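Local atomic coordinates of BAT-2 beta-lactamase (Bacillus atrophaeus, PDB entry 6W5G), a protein that probably confers resistance to beta-lactam antibiotics by hydrolysing their beta-lactam ring, as a class D serine beta-lactamase. Residues Glu41-Arg46 against Thr256-Lys261; Asp47-Leu52 against Thr60-Glu65; Ser66-Arg71 against Ser171-Lys176. All coordinates share one frame; numbering follows the deposited sequence. Where two conformers were deposited one is given.

Contact 1 of 3, residues Glu41-Arg46 against Thr256-Lys261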
# COMPACT_ATOMS: atom_id res chain seq x y z
N GLU A 41 -7.48 15.42 -15.89
CA GLU A 41 -8.92 15.21 -15.82
C GLU A 41 -9.35 14.43 -14.59
O GLU A 41 -10.48 14.58 -14.13
CB GLU A 41 -9.44 14.54 -17.10
CG GLU A 41 -8.99 13.09 -17.33
CD GLU A 41 -7.70 12.98 -18.15
OE1 GLU A 41 -6.76 13.76 -17.90
OE2 GLU A 41 -7.64 12.12 -19.05
N PHE A 42 -8.46 13.62 -14.01
CA PHE A 42 -8.85 12.80 -12.87
C PHE A 42 -8.66 13.50 -11.54
O PHE A 42 -9.09 12.96 -10.51
CB PHE A 42 -8.14 11.45 -12.92
CG PHE A 42 -8.41 10.70 -14.19
CD1 PHE A 42 -9.68 10.22 -14.46
CD2 PHE A 42 -7.41 10.50 -15.13
CE1 PHE A 42 -9.95 9.53 -15.63
CE2 PHE A 42 -7.67 9.82 -16.29
CZ PHE A 42 -8.94 9.33 -16.54
N PHE A 43 -8.04 14.68 -11.53
CA PHE A 43 -7.80 15.42 -10.30
C PHE A 43 -8.54 16.75 -10.26
O PHE A 43 -8.22 17.61 -9.44
CB PHE A 43 -6.30 15.60 -10.06
CG PHE A 43 -5.60 14.33 -9.69
CD1 PHE A 43 -5.51 13.93 -8.35
CD2 PHE A 43 -5.02 13.52 -10.66
CE1 PHE A 43 -4.86 12.76 -8.00
CE2 PHE A 43 -4.36 12.35 -10.31
CZ PHE A 43 -4.28 11.96 -8.97
N LYS A 44 -9.53 16.94 -11.13
CA LYS A 44 -10.32 18.16 -11.09
C LYS A 44 -11.07 18.26 -9.77
O LYS A 44 -11.71 17.31 -9.33
CB LYS A 44 -11.30 18.20 -12.26
CG LYS A 44 -10.65 18.08 -13.63
CD LYS A 44 -11.69 18.25 -14.73
CE LYS A 44 -11.98 16.95 -15.47
NZ LYS A 44 -12.92 16.08 -14.73
N ASP A 45 -10.97 19.43 -9.12
CA ASP A 45 -11.59 19.69 -7.82
C ASP A 45 -11.02 18.81 -6.71
O ASP A 45 -11.64 18.67 -5.66
CB ASP A 45 -13.12 19.59 -7.84
CG ASP A 45 -13.73 20.34 -8.99
OD1 ASP A 45 -13.28 21.48 -9.26
OD2 ASP A 45 -14.67 19.80 -9.63
N ARG A 46 -9.85 18.22 -6.93
CA ARG A 46 -9.18 17.40 -5.93
C ARG A 46 -7.79 17.95 -5.68
O ARG A 46 -7.21 18.65 -6.52
CB ARG A 46 -9.06 15.94 -6.38
CG ARG A 46 -10.39 15.26 -6.71
CD ARG A 46 -10.18 13.77 -6.91
NE ARG A 46 -11.42 13.03 -7.20
CZ ARG A 46 -12.28 12.62 -6.28
NH1 ARG A 46 -12.08 12.87 -5.00
NH2 ARG A 46 -13.36 11.94 -6.64
N THR A 256 -7.16 3.31 -11.17
CA THR A 256 -7.63 2.41 -12.22
C THR A 256 -8.13 3.18 -13.44
O THR A 256 -7.94 2.71 -14.57
CB THR A 256 -8.65 1.39 -11.70
OG1 THR A 256 -9.79 2.06 -11.12
CG2 THR A 256 -8.00 0.50 -10.64
N ASP A 257 -8.73 4.36 -13.25
CA ASP A 257 -9.13 5.18 -14.39
C ASP A 257 -7.91 5.54 -15.24
O ASP A 257 -7.97 5.48 -16.48
CB ASP A 257 -9.84 6.46 -13.92
CG ASP A 257 -11.30 6.23 -13.56
OD1 ASP A 257 -11.83 5.12 -13.82
OD2 ASP A 257 -11.94 7.16 -13.01
N ILE A 258 -6.80 5.92 -14.60
CA ILE A 258 -5.59 6.27 -15.33
C ILE A 258 -5.03 5.04 -16.05
O ILE A 258 -4.66 5.11 -17.23
CB ILE A 258 -4.55 6.89 -14.38
CG1 ILE A 258 -5.03 8.26 -13.89
CG2 ILE A 258 -3.20 7.02 -15.08
CD1 ILE A 258 -4.29 8.76 -12.65
N LEU A 259 -4.95 3.91 -15.34
CA LEU A 259 -4.38 2.71 -15.95
C LEU A 259 -5.24 2.19 -17.10
O LEU A 259 -4.70 1.64 -18.07
CB LEU A 259 -4.17 1.62 -14.90
CG LEU A 259 -3.20 1.98 -13.77
CD1 LEU A 259 -3.16 0.86 -12.72
CD2 LEU A 259 -1.79 2.25 -14.29
N LYS A 260 -6.56 2.36 -17.01
CA LYS A 260 -7.43 2.01 -18.13
C LYS A 260 -7.22 2.96 -19.30
O LYS A 260 -7.16 2.51 -20.46
CB LYS A 260 -8.90 2.05 -17.70
CG LYS A 260 -9.32 0.95 -16.75
CD LYS A 260 -10.68 1.24 -16.16
CE LYS A 260 -11.13 0.15 -15.20
NZ LYS A 260 -12.50 0.39 -14.66
N LYS A 261 -7.13 4.26 -19.03
CA LYS A 261 -6.92 5.24 -20.10
C LYS A 261 -5.72 4.86 -20.95
O LYS A 261 -5.78 4.91 -22.19
CB LYS A 261 -6.74 6.64 -19.51
CG LYS A 261 -6.29 7.69 -20.54
CD LYS A 261 -6.15 9.09 -19.93
CE LYS A 261 -5.75 10.10 -20.99
NZ LYS A 261 -5.33 11.41 -20.39

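Contact 2 of 3, residues Asp47-Leu52 against Thr60-Glu65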
# COMPACT_ATOMS: atom_id res chain seq x y z
N ASP A 47 -7.25 17.62 -4.51
CA ASP A 47 -5.88 17.94 -4.14
C ASP A 47 -5.18 16.59 -4.03
O ASP A 47 -5.35 15.88 -3.03
CB ASP A 47 -5.87 18.68 -2.81
CG ASP A 47 -4.52 19.31 -2.48
OD1 ASP A 47 -3.48 18.67 -2.70
OD2 ASP A 47 -4.51 20.45 -1.97
N GLY A 48 -4.42 16.20 -5.06
CA GLY A 48 -3.80 14.90 -5.05
C GLY A 48 -2.53 14.85 -5.88
O GLY A 48 -2.17 15.80 -6.58
N THR A 49 -1.85 13.71 -5.77
CA THR A 49 -0.65 13.43 -6.54
C THR A 49 -0.75 12.03 -7.14
O THR A 49 -1.41 11.14 -6.58
CB THR A 49 0.62 13.60 -5.66
OG1 THR A 49 1.79 13.32 -6.44
CG2 THR A 49 0.58 12.68 -4.46
N PHE A 50 -0.10 11.86 -8.29
CA PHE A 50 -0.02 10.57 -8.96
C PHE A 50 1.42 10.36 -9.43
O PHE A 50 2.02 11.25 -10.03
CB PHE A 50 -0.96 10.49 -10.17
CG PHE A 50 -0.92 9.17 -10.88
CD1 PHE A 50 -1.40 8.03 -10.26
CD2 PHE A 50 -0.36 9.06 -12.15
CE1 PHE A 50 -1.36 6.80 -10.90
CE2 PHE A 50 -0.32 7.83 -12.80
CZ PHE A 50 -0.82 6.69 -12.17
N ILE A 51 1.96 9.18 -9.14
CA ILE A 51 3.30 8.80 -9.55
C ILE A 51 3.20 7.48 -10.31
O ILE A 51 2.57 6.54 -9.82
CB ILE A 51 4.22 8.62 -8.33
CG1 ILE A 51 4.27 9.90 -7.50
CG2 ILE A 51 5.62 8.20 -8.77
CD1 ILE A 51 4.43 9.64 -6.01
N LEU A 52 3.80 7.42 -11.50
CA LEU A 52 3.84 6.19 -12.29
C LEU A 52 5.26 5.94 -12.75
O LEU A 52 5.85 6.78 -13.44
CB LEU A 52 2.90 6.28 -13.49
CG LEU A 52 2.72 4.98 -14.29
CD1 LEU A 52 2.01 3.90 -13.46
CD2 LEU A 52 1.96 5.25 -15.57
N THR A 60 9.86 7.92 -14.74
CA THR A 60 8.86 8.21 -13.73
C THR A 60 8.08 9.46 -14.12
O THR A 60 8.68 10.51 -14.38
CB THR A 60 9.50 8.42 -12.35
OG1 THR A 60 10.27 7.26 -12.00
CG2 THR A 60 8.43 8.64 -11.31
N PHE A 61 6.75 9.36 -14.12
CA PHE A 61 5.86 10.50 -14.28
C PHE A 61 5.36 10.92 -12.90
O PHE A 61 5.00 10.07 -12.08
CB PHE A 61 4.66 10.11 -15.14
CG PHE A 61 3.57 11.14 -15.15
CD1 PHE A 61 3.66 12.26 -15.97
CD2 PHE A 61 2.45 11.01 -14.32
CE1 PHE A 61 2.67 13.22 -15.98
CE2 PHE A 61 1.46 11.98 -14.31
CZ PHE A 61 1.57 13.09 -15.15
N ILE A 62 5.31 12.22 -12.66
CA ILE A 62 4.76 12.76 -11.42
C ILE A 62 3.76 13.87 -11.74
O ILE A 62 4.10 14.83 -12.45
CB ILE A 62 5.85 13.30 -10.48
CG1 ILE A 62 6.87 12.22 -10.14
CG2 ILE A 62 5.23 13.85 -9.20
CD1 ILE A 62 8.11 12.76 -9.43
N TYR A 63 2.54 13.73 -11.23
CA TYR A 63 1.57 14.82 -11.19
C TYR A 63 1.57 15.39 -9.77
O TYR A 63 1.42 14.63 -8.81
CB TYR A 63 0.17 14.29 -11.53
CG TYR A 63 -0.94 15.28 -11.25
CD1 TYR A 63 -1.27 16.26 -12.19
CD2 TYR A 63 -1.65 15.25 -10.06
CE1 TYR A 63 -2.28 17.17 -11.94
CE2 TYR A 63 -2.65 16.17 -9.80
CZ TYR A 63 -2.96 17.13 -10.74
OH TYR A 63 -3.97 18.04 -10.49
N ASN A 64 1.73 16.71 -9.66
CA ASN A 64 1.76 17.42 -8.38
C ASN A 64 2.97 17.00 -7.54
O ASN A 64 2.86 16.30 -6.53
CB ASN A 64 0.45 17.28 -7.59
CG ASN A 64 0.38 18.24 -6.41
OD1 ASN A 64 1.37 18.91 -6.09
ND2 ASN A 64 -0.79 18.32 -5.78
N GLU A 65 4.14 17.47 -7.96
CA GLU A 65 5.37 17.07 -7.29
C GLU A 65 5.44 17.59 -5.86
O GLU A 65 6.04 16.94 -4.99
CB GLU A 65 6.60 17.50 -8.08
CG GLU A 65 7.86 16.87 -7.54
CD GLU A 65 9.08 17.09 -8.40
OE1 GLU A 65 9.00 17.82 -9.41
OE2 GLU A 65 10.13 16.53 -8.06
O HOH W 1 -1.30 19.89 -3.30
O HOH W 2 -4.61 18.11 -7.60

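Contact 3 of 3, residues Ser66-Arg71 against Ser171-Lys176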
# COMPACT_ATOMS: atom_id res chain seq x y z
N SER A 66 4.83 18.75 -5.58
CA SER A 66 4.86 19.29 -4.23
C SER A 66 4.18 18.35 -3.25
O SER A 66 4.72 18.07 -2.17
CB SER A 66 4.19 20.66 -4.20
OG SER A 66 4.93 21.60 -4.96
N ARG A 67 3.00 17.84 -3.61
CA ARG A 67 2.34 16.88 -2.73
C ARG A 67 3.06 15.54 -2.72
O ARG A 67 3.07 14.85 -1.69
CB ARG A 67 0.88 16.72 -3.14
CG ARG A 67 0.05 15.98 -2.11
CD ARG A 67 -1.43 15.91 -2.46
NE ARG A 67 -2.07 15.00 -1.51
CZ ARG A 67 -2.97 15.34 -0.59
NH1 ARG A 67 -3.41 14.42 0.24
NH2 ARG A 67 -3.44 16.58 -0.51
N ALA A 68 3.69 15.17 -3.84
CA ALA A 68 4.40 13.89 -3.90
C ALA A 68 5.53 13.83 -2.89
O ALA A 68 5.91 12.75 -2.43
CB ALA A 68 4.94 13.65 -5.31
N LYS A 69 6.09 15.00 -2.53
CA LYS A 69 7.20 15.08 -1.58
C LYS A 69 6.75 15.24 -0.13
O LYS A 69 7.60 15.19 0.77
CB LYS A 69 8.12 16.26 -1.95
CG LYS A 69 8.89 16.05 -3.25
CD LYS A 69 9.62 17.32 -3.66
CE LYS A 69 10.52 17.08 -4.86
NZ LYS A 69 11.35 18.28 -5.18
N GLU A 70 5.46 15.42 0.12
CA GLU A 70 4.95 15.73 1.45
C GLU A 70 4.75 14.44 2.25
O GLU A 70 3.95 13.59 1.87
CB GLU A 70 3.61 16.44 1.31
CG GLU A 70 3.03 17.03 2.57
CD GLU A 70 1.86 17.96 2.25
OE1 GLU A 70 1.54 18.12 1.05
OE2 GLU A 70 1.27 18.53 3.20
N ARG A 71 5.45 14.32 3.38
CA ARG A 71 5.26 13.15 4.23
C ARG A 71 3.88 13.18 4.89
O ARG A 71 3.45 14.20 5.45
CB ARG A 71 6.35 13.08 5.30
CG ARG A 71 7.64 12.54 4.75
CD ARG A 71 8.61 12.21 5.86
NE ARG A 71 9.75 11.45 5.36
CZ ARG A 71 10.91 11.32 5.99
NH1 ARG A 71 11.11 11.93 7.16
NH2 ARG A 71 11.87 10.60 5.44
N SER A 171 6.32 9.99 2.50
CA SER A 171 5.81 10.74 1.36
C SER A 171 5.32 9.79 0.27
O SER A 171 5.71 8.62 0.23
CB SER A 171 6.88 11.67 0.78
OG SER A 171 7.87 10.94 0.10
N PRO A 172 4.44 10.27 -0.62
CA PRO A 172 4.08 9.46 -1.78
C PRO A 172 5.28 8.96 -2.58
O PRO A 172 5.28 7.80 -3.01
CB PRO A 172 3.15 10.39 -2.58
CG PRO A 172 2.48 11.21 -1.50
CD PRO A 172 3.56 11.45 -0.47
N LEU A 173 6.31 9.79 -2.78
CA LEU A 173 7.50 9.33 -3.49
C LEU A 173 8.23 8.25 -2.71
O LEU A 173 8.72 7.28 -3.30
CB LEU A 173 8.43 10.50 -3.81
CG LEU A 173 7.99 11.37 -4.99
CD1 LEU A 173 8.70 12.71 -4.98
CD2 LEU A 173 8.24 10.65 -6.31
N GLU A 174 8.31 8.39 -1.38
CA GLU A 174 8.92 7.35 -0.56
C GLU A 174 8.11 6.05 -0.60
O GLU A 174 8.69 4.96 -0.59
CB GLU A 174 9.08 7.85 0.88
CG GLU A 174 10.16 8.90 1.02
CD GLU A 174 10.20 9.56 2.40
OE1 GLU A 174 9.15 9.72 3.05
OE2 GLU A 174 11.31 9.95 2.83
N GLU A 175 6.77 6.15 -0.64
CA GLU A 175 5.95 4.95 -0.83
C GLU A 175 6.25 4.30 -2.18
O GLU A 175 6.35 3.07 -2.27
CB GLU A 175 4.46 5.29 -0.71
CG GLU A 175 4.01 5.58 0.73
CD GLU A 175 3.04 4.55 1.30
OE1 GLU A 175 3.00 3.40 0.79
OE2 GLU A 175 2.34 4.90 2.28
N LYS A 176 6.41 5.11 -3.23
CA LYS A 176 6.75 4.55 -4.54
C LYS A 176 8.07 3.81 -4.48
O LYS A 176 8.19 2.70 -5.02
CB LYS A 176 6.80 5.66 -5.59
CG LYS A 176 7.18 5.20 -7.00
CD LYS A 176 8.68 5.31 -7.26
CE LYS A 176 9.16 6.74 -7.23
NZ LYS A 176 10.63 6.83 -7.51

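Contact 1 of 3, residues Glu41-Arg46 against Thr256-Lys261
The ammonium nitrogen of K261 is gripped by two groups: the E41 carboxylate and the backbone carbonyl of N38, shortly before 41-46. K261 NZ donates to E41 OE2 at 2.8 Å in a salt bridge that uses the syn lone pair of that oxygen. The two side chains meet tip to tip. K261 is fully extended beyond CG. In E41, chi1 of 68° sets CG over the F42 ring, between the backbone N and the carbonyl carbon, and the side chain then bends at chi2 (-92°) toward K261. E41 CG lies 3.6 Å above the plane of that ring, over its centre.

The opposite face of the F42 ring rests on the helix backbone, at D257 C and I258 N. F42 CE1 is 3.5 Å from D257 CB. F42 CD2 is 3.5 Å from I258 CG1. K261 CD reaches the edge of the ring, 4.0 Å from F42 CE2.

In the penicillin-recognising fold of serine beta-lactamases, the C-terminal helix packs against the main sheet. Here the chain leading into strand 48-54 packs against helix 248-261. I258 also touches F50 of the sheet, and F43 stacks on Y63. F43 CE2 comes obliquely to I258 CD1, at 4.3 Å. After F43 the chain reverses in a type II turn, closed by R46 N donating to F43 O. K44 NZ reaches back to E41 O at 2.9 Å.

Contact 2 of 3, residues Asp47-Leu52 against Thr60-Glu65
This is the beta hairpin of strands 48-54 and 59-63, at one edge of the main antiparallel sheet of the beta-lactamase fold. Strand 59-63 is the edge strand on this side; strand 48-54 pairs on its other side with strand 236-244. F50 with Y63 and L52 with F61 are hydrogen-bonded pairs. I51 with I62 is the non-hydrogen-bonded pair between them. Y63 N donates to F50 O at 2.8 Å. F61 N meets L52 O at the same length.

Y63 O takes two donors. F50 N donates to Y63 O at 3.2 Å. T49 OG1 donates to Y63 O at 2.7 Å, nearly in line with the carbonyl. It gets there because OG1 is anti to the backbone N of T49 (chi1 -180°).

F50, L52, F61 and Y63 project from one face of the sheet. The F50 and F61 side chains cross at about a right angle, and their ring edges touch, CD2 of F50 lying 4.1 Å from CD2 of F61. I51 and I62 project from the other face, where P172 and L173 of helix 172-184 pack on them.

N64 follows the strand and is the N-cap of helix 65-68: its OD1 accepts from R67 N. One water joins N64 ND2 to D47 OD1, whose salt bridge is to R67. A second water links G48 N with Y63 OH. The amide of N64 also closes the hairpin end: N64 ND2 donates to G48 O at 3.0 Å, from well above the plane of that carbonyl.

Contact 3 of 3, residues Ser66-Arg71 against Ser171-Lys176
The R71 guanidinium and the E174 carboxylate lie nearly coplanar, 28° apart, and meet edge to edge. R71 grips side-on. Its NE donates to E174 OE1 at 2.9 Å and its NH2 to E174 OE2 at 2.7 Å. Each oxygen uses its syn lone pair, and both sit close to the guanidinium plane.

The carboxylate belongs to a capping box at the start of helix 172-184. S171 is the N-cap: its OG accepts from E174 N, and S171 N donates back to E174 OE1. That oxygen therefore holds two donors, R71 NE on the syn side and S171 N on the anti side. S171 OG sits between its own backbone N and carbonyl carbon (chi1 72°), which points it at E174 N.

Helix 65-68 meets the same helix start. P172 packs its ring against A68, with CB near A68 CA and CD near A68 O, and on T49, I51 and V241 of the sheet. P172 CD is 3.2 Å from E70 O. A68 CB touches L173 CG at 3.8 Å, and K69 CG runs alongside L173 CD1. Next to them, L173 N donates to A68 O at 3.0 Å.

Four of the six segments run on almost without a break: 41-46, 47-52, then, after the hairpin bend, 60-65 and 66-71. Segments 171-176 and 256-261 come much later. Contacts 2 and 3 follow in series, both nested inside the loop closed by contact 1. The hairpin of contact 2 is the shared element. The centre of contact 2 is about 11 Å from that of contact 1, which lies on the F50 and Y63 face, and about 9 Å from that of contact 3, which lies on the I51 face. Contacts 1 and 3 do not touch; their nearest atoms are about 7 Å apart. The sheet edge is thus packed on both faces, by the C-terminal helix and by helix 172-184.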